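Local structure of RNA-dependent RNA Polymerase (Bombyx mori cytoplasmic polyhedrosis virus, 6TZ0) at residues Asn232-His236 / Tyr308-Asn312; Lys248-Gly253 / Lys302-Leu307; Ile881-Ile885 / His1020-Phe1024. The protein copies RNA from an RNA template, transcribing the double-stranded viral genome into plus strands and probably making the complementary minus strands after core assembly. One frame throughout, in Å; residues are numbered along the deposited sequence.

Contact 1 of 3, residues Asn232-His236 / Tyr308-Asn312; sequences NHFLH and YPEFN
Tyr308 reaches across to His233 and His236 of helix 224-237 from the N-cap position of helix 309-320, and its side chain carries most of the contact. Its CB sits at the edge of the His233 ring, in the ring plane, 3.7 Å from ND1, and also lies close to CD2 of His236. CG anti to the backbone N (chi1 178°) sends the ring across to the His236 imidazole. There CD1 lies over the centre of the imidazole, 3.4 Å from its CG, and CE1 follows beside ND1 of His236. Along the other ring edge CD2 passes near ND1 of His233, and CE2 lies 4.1 Å from the backbone O of Asn232. The two rings form an offset stack with planes 25° apart, and CB of His236 adds a CH-pi contact over the tyrosine face. The opposite face is approached by the backbone N of Glu310. A second pair, His233 with Phe311, stacks face to face with centroids 4.7 Å apart; Phe311 also touches Cys335 and Met338 of helix 325-339. The polar link is slight: ND2 of Asn232 makes two weak hydrogen bonds to the Glu310 carboxylate, at 3.3 Å to OE1 and 3.4 Å to OE2. The same ND2 bonds to Thr68 O, while OD1 accepts from Thr70 N and pairs with Tyr170 OH. The chemistry is thus mainly aromatic stacking, with the carboxylate a minor partner of an amide already held elsewhere.

Contact 2 of 3, residues Lys248-Gly253 / Lys302-Leu307; sequences KIKGIG and KRAELL
Ile249 and Ile252 belong to an irregular turn after helix 242-248 that faces the last turn of helix 295-306, the CA atoms of Ile252 and Arg303 being 6.2 Å apart and those of Ile249 and Leu307 7.2 Å. Ile252 is the central side chain, and its branches part. CG2, anti to the backbone N, packs on the helix backbone 3.8 Å from CA of Arg303 and also meets CD1 of Leu307. CG1 takes the other direction (chi1 -65°), so that CD1 lies against the methylene chain of Lys302, 3.7 Å from CG, and against CG of Leu306 at 3.9 Å. A beta-branched residue suits this place because its two arms cover separate parts of the helix surface. Ile249 addresses the end of the helix: its CB is 3.7 Å from CD2 of Leu307, and its CG2 is 3.8 Å from CD1 of Leu306. CD1 of Leu306 also meets CE of Lys248 at 3.7 Å. Lysine suits the margin, since its methylenes can pack on leucine while the ammonium group reaches Glu245 in a salt bridge. No hydrogen bond joins the two segments, and the contact rests on aliphatic surfaces. Beyond it, Arg303 and Leu307 touch Ile315 of helix 309-320, the next helix in the chain, so the end of helix 295-306 touches both that helix and the turn leading from helix 242-248 toward helix 257-264.

Contact 3 of 3, residues Ile881-Ile885 / His1020-Phe1024; sequences IREMI and HLYEF
Ile881 drives its CD1 into the bend before strand 1022-1027, and here the most side chains gather. That methyl lies beside the backbone O of His1020 and 3.7 Å from CA of Leu1021, the centre of an inverse gamma turn. CG1 is anti to the backbone N (chi1 -177°), which extends this arm toward the turn. Leu1021 answers with CD2, 3.8 Å from CD1 of Ile881 and 3.7 Å from CE of Met884. Leucine and the flexible methionine fit this buried side, and Tyr876 of helix 873-878 touches both. Ile885 adds a looser contact, its CG2 standing 4.2 Å from CB of Leu1021.

On the partly exposed side a charged group borders the apolar patch. The Glu1023 chain, bent at chi2, brings OE2 beside CG2 of Ile881, while OE1 accepts a weak hydrogen bond from the backbone N of Phe1024. Glutamate suits this margin because its CG can pack on isoleucine below a polar end. Exposed Arg882 turns its guanidinium away from the strand. The segments' axes run at 116° to one another, with no hydrogen bond between them. Cohesion therefore comes from apolar contacts, and Arg873 lies near the Glu1023 charge in a long, weak ion pair.

Overall arrangement
Following the chain from the N terminus, contact 1 opens on helix 224-237 and contact 2 in the turn after helix 242-248. After the strands 266-272 and 278-285 the chain returns along helix 295-306, where contact 2 closes the inner loop, and contact 1 closes the outer loop directly afterwards at 308-312. The two are therefore nested, with centres about 11 Å apart, and they touch: His233 NE2 lies 3.4 Å from Ile249 CD1. Together they tie helices 224-237 and 242-248 to helices 295-306 and 309-320. Contact 3 closes a separate, later loop in the C-terminal region, joining helix 881-886 to strand 1022-1027, its centre about 56 Å from that of contact 1.

Contact 1 of 3, residues Asn232-His236 / Tyr308-Asn312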
# COMPACT_ATOMS: atom_id res chain seq x y z
N ASN A 232 -32.13 -0.54 18.43
CA ASN A 232 -32.66 0.79 18.69
C ASN A 232 -31.59 1.85 18.50
O ASN A 232 -31.87 2.92 17.95
CB ASN A 232 -33.22 0.88 20.11
CG ASN A 232 -34.44 0.04 20.32
OD1 ASN A 232 -35.25 -0.15 19.42
ND2 ASN A 232 -34.62 -0.44 21.54
N HIS A 233 -30.35 1.57 18.92
CA HIS A 233 -29.28 2.53 18.72
C HIS A 233 -28.91 2.68 17.24
O HIS A 233 -28.60 3.79 16.79
CB HIS A 233 -28.05 2.13 19.54
CG HIS A 233 -26.90 3.08 19.42
ND1 HIS A 233 -26.96 4.38 19.87
CD2 HIS A 233 -25.65 2.90 18.93
CE1 HIS A 233 -25.80 4.97 19.64
NE2 HIS A 233 -24.99 4.10 19.07
N PHE A 234 -28.96 1.59 16.47
CA PHE A 234 -28.64 1.72 15.05
C PHE A 234 -29.71 2.51 14.30
O PHE A 234 -29.38 3.33 13.43
CB PHE A 234 -28.44 0.36 14.38
CG PHE A 234 -27.19 -0.37 14.79
CD1 PHE A 234 -25.95 0.21 14.60
CD2 PHE A 234 -27.25 -1.67 15.24
CE1 PHE A 234 -24.80 -0.46 14.95
CE2 PHE A 234 -26.10 -2.35 15.59
CZ PHE A 234 -24.87 -1.75 15.44
N LEU A 235 -30.98 2.31 14.64
CA LEU A 235 -32.03 3.11 14.01
C LEU A 235 -31.98 4.57 14.46
O LEU A 235 -32.29 5.48 13.66
CB LEU A 235 -33.39 2.49 14.31
CG LEU A 235 -33.54 1.11 13.65
CD1 LEU A 235 -34.79 0.42 14.11
CD2 LEU A 235 -33.51 1.23 12.14
N HIS A 236 -31.57 4.82 15.71
CA HIS A 236 -31.35 6.20 16.15
C HIS A 236 -30.23 6.87 15.37
O HIS A 236 -30.30 8.06 15.07
CB HIS A 236 -31.04 6.25 17.64
CG HIS A 236 -30.67 7.61 18.11
ND1 HIS A 236 -31.60 8.62 18.30
CD2 HIS A 236 -29.46 8.16 18.39
CE1 HIS A 236 -30.98 9.71 18.70
NE2 HIS A 236 -29.69 9.46 18.76
N TYR A 308 -27.22 8.34 22.56
CA TYR A 308 -28.61 7.98 22.73
C TYR A 308 -28.84 7.44 24.14
O TYR A 308 -28.10 6.55 24.58
CB TYR A 308 -28.96 6.93 21.67
CG TYR A 308 -30.35 6.38 21.66
CD1 TYR A 308 -31.45 7.19 21.40
CD2 TYR A 308 -30.56 5.02 21.82
CE1 TYR A 308 -32.72 6.67 21.37
CE2 TYR A 308 -31.83 4.48 21.78
CZ TYR A 308 -32.90 5.31 21.56
OH TYR A 308 -34.17 4.77 21.52
N PRO A 309 -29.82 7.96 24.88
CA PRO A 309 -29.87 7.71 26.33
C PRO A 309 -30.20 6.28 26.74
O PRO A 309 -29.93 5.92 27.89
CB PRO A 309 -30.95 8.69 26.82
CG PRO A 309 -31.77 8.97 25.63
CD PRO A 309 -30.84 8.94 24.47
N GLU A 310 -30.75 5.46 25.85
CA GLU A 310 -30.87 4.04 26.17
C GLU A 310 -29.50 3.36 26.17
O GLU A 310 -29.18 2.58 27.08
CB GLU A 310 -31.79 3.35 25.17
CG GLU A 310 -32.07 1.89 25.47
CD GLU A 310 -32.96 1.24 24.42
OE1 GLU A 310 -33.28 1.92 23.42
OE2 GLU A 310 -33.32 0.07 24.59
N PHE A 311 -28.67 3.69 25.19
CA PHE A 311 -27.31 3.17 25.14
C PHE A 311 -26.44 3.78 26.24
O PHE A 311 -25.60 3.09 26.82
CB PHE A 311 -26.74 3.42 23.75
CG PHE A 311 -25.35 2.89 23.55
CD1 PHE A 311 -25.11 1.54 23.59
CD2 PHE A 311 -24.31 3.75 23.26
CE1 PHE A 311 -23.84 1.05 23.41
CE2 PHE A 311 -23.05 3.27 23.06
CZ PHE A 311 -22.81 1.91 23.14
N ASN A 312 -26.67 5.05 26.55
CA ASN A 312 -25.98 5.69 27.68
C ASN A 312 -26.38 5.05 29.00
O ASN A 312 -25.55 4.87 29.90
CB ASN A 312 -26.29 7.18 27.69
CG ASN A 312 -25.37 7.96 28.60
OD1 ASN A 312 -24.40 7.43 29.13
ND2 ASN A 312 -25.68 9.23 28.79

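Contact 2 of 3, residues Lys248-Gly253 / Lys302-Leu307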
# COMPACT_ATOMS: atom_id res chain seq x y z
N LYS A 248 -19.35 9.43 14.32
CA LYS A 248 -19.18 10.54 15.25
C LYS A 248 -19.11 10.07 16.71
O LYS A 248 -18.44 10.72 17.52
CB LYS A 248 -20.29 11.57 15.06
CG LYS A 248 -20.00 12.90 15.71
CD LYS A 248 -21.04 13.94 15.36
CE LYS A 248 -22.13 14.00 16.40
NZ LYS A 248 -23.18 12.97 16.22
N ILE A 249 -19.76 8.97 17.07
CA ILE A 249 -19.76 8.52 18.46
C ILE A 249 -19.08 7.16 18.59
O ILE A 249 -19.36 6.41 19.53
CB ILE A 249 -21.19 8.51 19.04
CG1 ILE A 249 -22.19 7.76 18.15
CG2 ILE A 249 -21.68 9.92 19.25
CD1 ILE A 249 -22.43 6.30 18.43
N LYS A 250 -18.16 6.87 17.67
CA LYS A 250 -17.52 5.56 17.61
C LYS A 250 -16.57 5.33 18.79
O LYS A 250 -16.41 4.19 19.23
CB LYS A 250 -16.80 5.45 16.26
CG LYS A 250 -16.11 4.14 15.92
CD LYS A 250 -14.61 4.16 16.21
CE LYS A 250 -13.93 5.24 15.38
NZ LYS A 250 -14.06 4.99 13.93
N GLY A 251 -15.97 6.39 19.33
CA GLY A 251 -15.02 6.23 20.42
C GLY A 251 -15.60 6.46 21.80
O GLY A 251 -15.09 5.92 22.78
N ILE A 252 -16.66 7.27 21.88
CA ILE A 252 -17.30 7.55 23.15
C ILE A 252 -17.99 6.31 23.70
O ILE A 252 -17.90 6.00 24.89
CB ILE A 252 -18.29 8.72 22.99
CG1 ILE A 252 -17.56 10.00 22.64
CG2 ILE A 252 -19.12 8.94 24.23
CD1 ILE A 252 -18.50 11.10 22.21
N GLY A 253 -18.64 5.55 22.83
CA GLY A 253 -19.31 4.33 23.23
C GLY A 253 -18.42 3.16 23.57
O GLY A 253 -18.92 2.10 23.93
N LYS A 302 -19.25 14.38 27.86
CA LYS A 302 -19.41 14.17 26.43
C LYS A 302 -20.30 12.97 26.14
O LYS A 302 -21.05 12.97 25.16
CB LYS A 302 -18.03 13.98 25.80
CG LYS A 302 -17.97 14.09 24.31
CD LYS A 302 -16.55 13.87 23.83
CE LYS A 302 -15.79 15.17 23.67
NZ LYS A 302 -15.29 15.72 24.96
N ARG A 303 -20.26 11.95 27.00
CA ARG A 303 -21.10 10.78 26.85
C ARG A 303 -22.56 11.11 27.12
O ARG A 303 -23.45 10.61 26.44
CB ARG A 303 -20.61 9.70 27.80
CG ARG A 303 -21.27 8.36 27.63
CD ARG A 303 -20.77 7.35 28.64
NE ARG A 303 -19.34 7.12 28.54
CZ ARG A 303 -18.48 7.39 29.51
NH1 ARG A 303 -18.91 7.88 30.65
NH2 ARG A 303 -17.19 7.16 29.34
N ALA A 304 -22.81 11.96 28.12
CA ALA A 304 -24.18 12.34 28.43
C ALA A 304 -24.76 13.25 27.37
O ALA A 304 -25.96 13.18 27.09
CB ALA A 304 -24.25 13.01 29.80
N GLU A 305 -23.95 14.12 26.76
CA GLU A 305 -24.51 15.02 25.76
C GLU A 305 -24.54 14.44 24.35
O GLU A 305 -25.31 14.92 23.52
CB GLU A 305 -23.76 16.36 25.74
CG GLU A 305 -22.32 16.26 25.31
CD GLU A 305 -21.60 17.59 25.36
OE1 GLU A 305 -22.25 18.60 25.71
OE2 GLU A 305 -20.38 17.62 25.08
N LEU A 306 -23.75 13.41 24.06
CA LEU A 306 -23.69 12.87 22.70
C LEU A 306 -24.53 11.62 22.48
O LEU A 306 -25.12 11.47 21.41
CB LEU A 306 -22.24 12.56 22.31
CG LEU A 306 -21.48 13.56 21.44
CD1 LEU A 306 -22.09 13.57 20.08
CD2 LEU A 306 -21.48 14.95 22.00
N LEU A 307 -24.60 10.70 23.43
CA LEU A 307 -25.13 9.39 23.10
C LEU A 307 -26.65 9.32 23.26
O LEU A 307 -27.28 10.12 23.95
CB LEU A 307 -24.49 8.30 23.95
CG LEU A 307 -23.04 7.97 23.61
CD1 LEU A 307 -22.55 6.91 24.54
CD2 LEU A 307 -22.93 7.49 22.20

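Contact 3 of 3, residues Ile881-Ile885 / His1020-Phe1024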
# COMPACT_ATOMS: atom_id res chain seq x y z
N ILE A 881 -16.13 -47.92 12.74
CA ILE A 881 -14.71 -48.24 12.63
C ILE A 881 -14.23 -49.16 13.75
O ILE A 881 -13.32 -49.97 13.56
CB ILE A 881 -13.94 -46.90 12.57
CG1 ILE A 881 -12.44 -47.07 12.37
CG2 ILE A 881 -14.28 -46.02 13.75
CD1 ILE A 881 -11.82 -45.78 11.98
N ARG A 882 -14.87 -49.09 14.93
CA ARG A 882 -14.56 -50.02 16.01
C ARG A 882 -14.99 -51.44 15.64
O ARG A 882 -14.24 -52.40 15.84
CB ARG A 882 -15.25 -49.54 17.29
CG ARG A 882 -14.89 -50.23 18.60
CD ARG A 882 -15.85 -51.37 18.93
NE ARG A 882 -17.24 -50.95 18.92
CZ ARG A 882 -18.27 -51.78 18.78
NH1 ARG A 882 -18.06 -53.08 18.63
NH2 ARG A 882 -19.51 -51.30 18.78
N GLU A 883 -16.20 -51.58 15.10
CA GLU A 883 -16.65 -52.87 14.60
C GLU A 883 -15.81 -53.31 13.41
O GLU A 883 -15.49 -54.50 13.27
CB GLU A 883 -18.12 -52.82 14.22
CG GLU A 883 -18.69 -54.15 13.78
CD GLU A 883 -20.16 -54.08 13.44
OE1 GLU A 883 -20.74 -52.99 13.55
OE2 GLU A 883 -20.73 -55.13 13.06
N MET A 884 -15.38 -52.36 12.59
CA MET A 884 -14.59 -52.69 11.41
C MET A 884 -13.18 -53.13 11.78
O MET A 884 -12.55 -53.87 11.02
CB MET A 884 -14.63 -51.50 10.46
CG MET A 884 -13.89 -51.63 9.15
SD MET A 884 -14.46 -50.38 8.00
CE MET A 884 -14.06 -48.88 8.87
N ILE A 885 -12.68 -52.75 12.96
CA ILE A 885 -11.40 -53.29 13.41
C ILE A 885 -11.55 -54.47 14.36
O ILE A 885 -10.53 -55.07 14.74
CB ILE A 885 -10.48 -52.26 14.11
CG1 ILE A 885 -11.04 -51.84 15.46
CG2 ILE A 885 -10.28 -51.03 13.26
CD1 ILE A 885 -10.09 -51.00 16.25
N HIS A 1020 -6.47 -44.50 8.55
CA HIS A 1020 -7.58 -43.91 9.29
C HIS A 1020 -8.17 -44.86 10.31
O HIS A 1020 -8.95 -44.42 11.16
CB HIS A 1020 -8.70 -43.47 8.34
CG HIS A 1020 -8.29 -42.41 7.37
ND1 HIS A 1020 -7.93 -42.69 6.07
CD2 HIS A 1020 -8.16 -41.07 7.51
CE1 HIS A 1020 -7.61 -41.57 5.45
NE2 HIS A 1020 -7.74 -40.57 6.30
N LEU A 1021 -7.80 -46.14 10.29
CA LEU A 1021 -8.48 -47.15 11.11
C LEU A 1021 -7.82 -47.24 12.48
O LEU A 1021 -7.01 -48.12 12.77
CB LEU A 1021 -8.47 -48.49 10.39
CG LEU A 1021 -9.12 -48.45 9.01
CD1 LEU A 1021 -9.13 -49.81 8.35
CD2 LEU A 1021 -10.51 -47.91 9.11
N TYR A 1022 -8.18 -46.29 13.34
CA TYR A 1022 -7.69 -46.24 14.70
C TYR A 1022 -8.77 -45.66 15.60
O TYR A 1022 -9.53 -44.78 15.19
CB TYR A 1022 -6.39 -45.43 14.81
CG TYR A 1022 -6.47 -43.98 14.42
CD1 TYR A 1022 -6.27 -43.58 13.11
CD2 TYR A 1022 -6.70 -43.00 15.37
CE1 TYR A 1022 -6.33 -42.25 12.75
CE2 TYR A 1022 -6.77 -41.67 15.02
CZ TYR A 1022 -6.58 -41.31 13.72
OH TYR A 1022 -6.64 -39.98 13.39
N GLU A 1023 -8.84 -46.16 16.83
CA GLU A 1023 -9.83 -45.70 17.79
C GLU A 1023 -9.22 -45.55 19.17
O GLU A 1023 -8.08 -45.93 19.43
CB GLU A 1023 -11.05 -46.62 17.84
CG GLU A 1023 -12.07 -46.27 16.79
CD GLU A 1023 -12.72 -44.93 17.08
OE1 GLU A 1023 -12.93 -44.61 18.27
OE2 GLU A 1023 -13.00 -44.18 16.12
N PHE A 1024 -10.02 -44.98 20.07
CA PHE A 1024 -9.58 -44.57 21.39
C PHE A 1024 -10.63 -44.97 22.41
O PHE A 1024 -11.78 -44.54 22.32
CB PHE A 1024 -9.35 -43.05 21.44
CG PHE A 1024 -8.17 -42.60 20.66
CD1 PHE A 1024 -6.91 -42.60 21.22
CD2 PHE A 1024 -8.31 -42.21 19.34
CE1 PHE A 1024 -5.82 -42.19 20.49
CE2 PHE A 1024 -7.22 -41.81 18.60
CZ PHE A 1024 -5.97 -41.80 19.18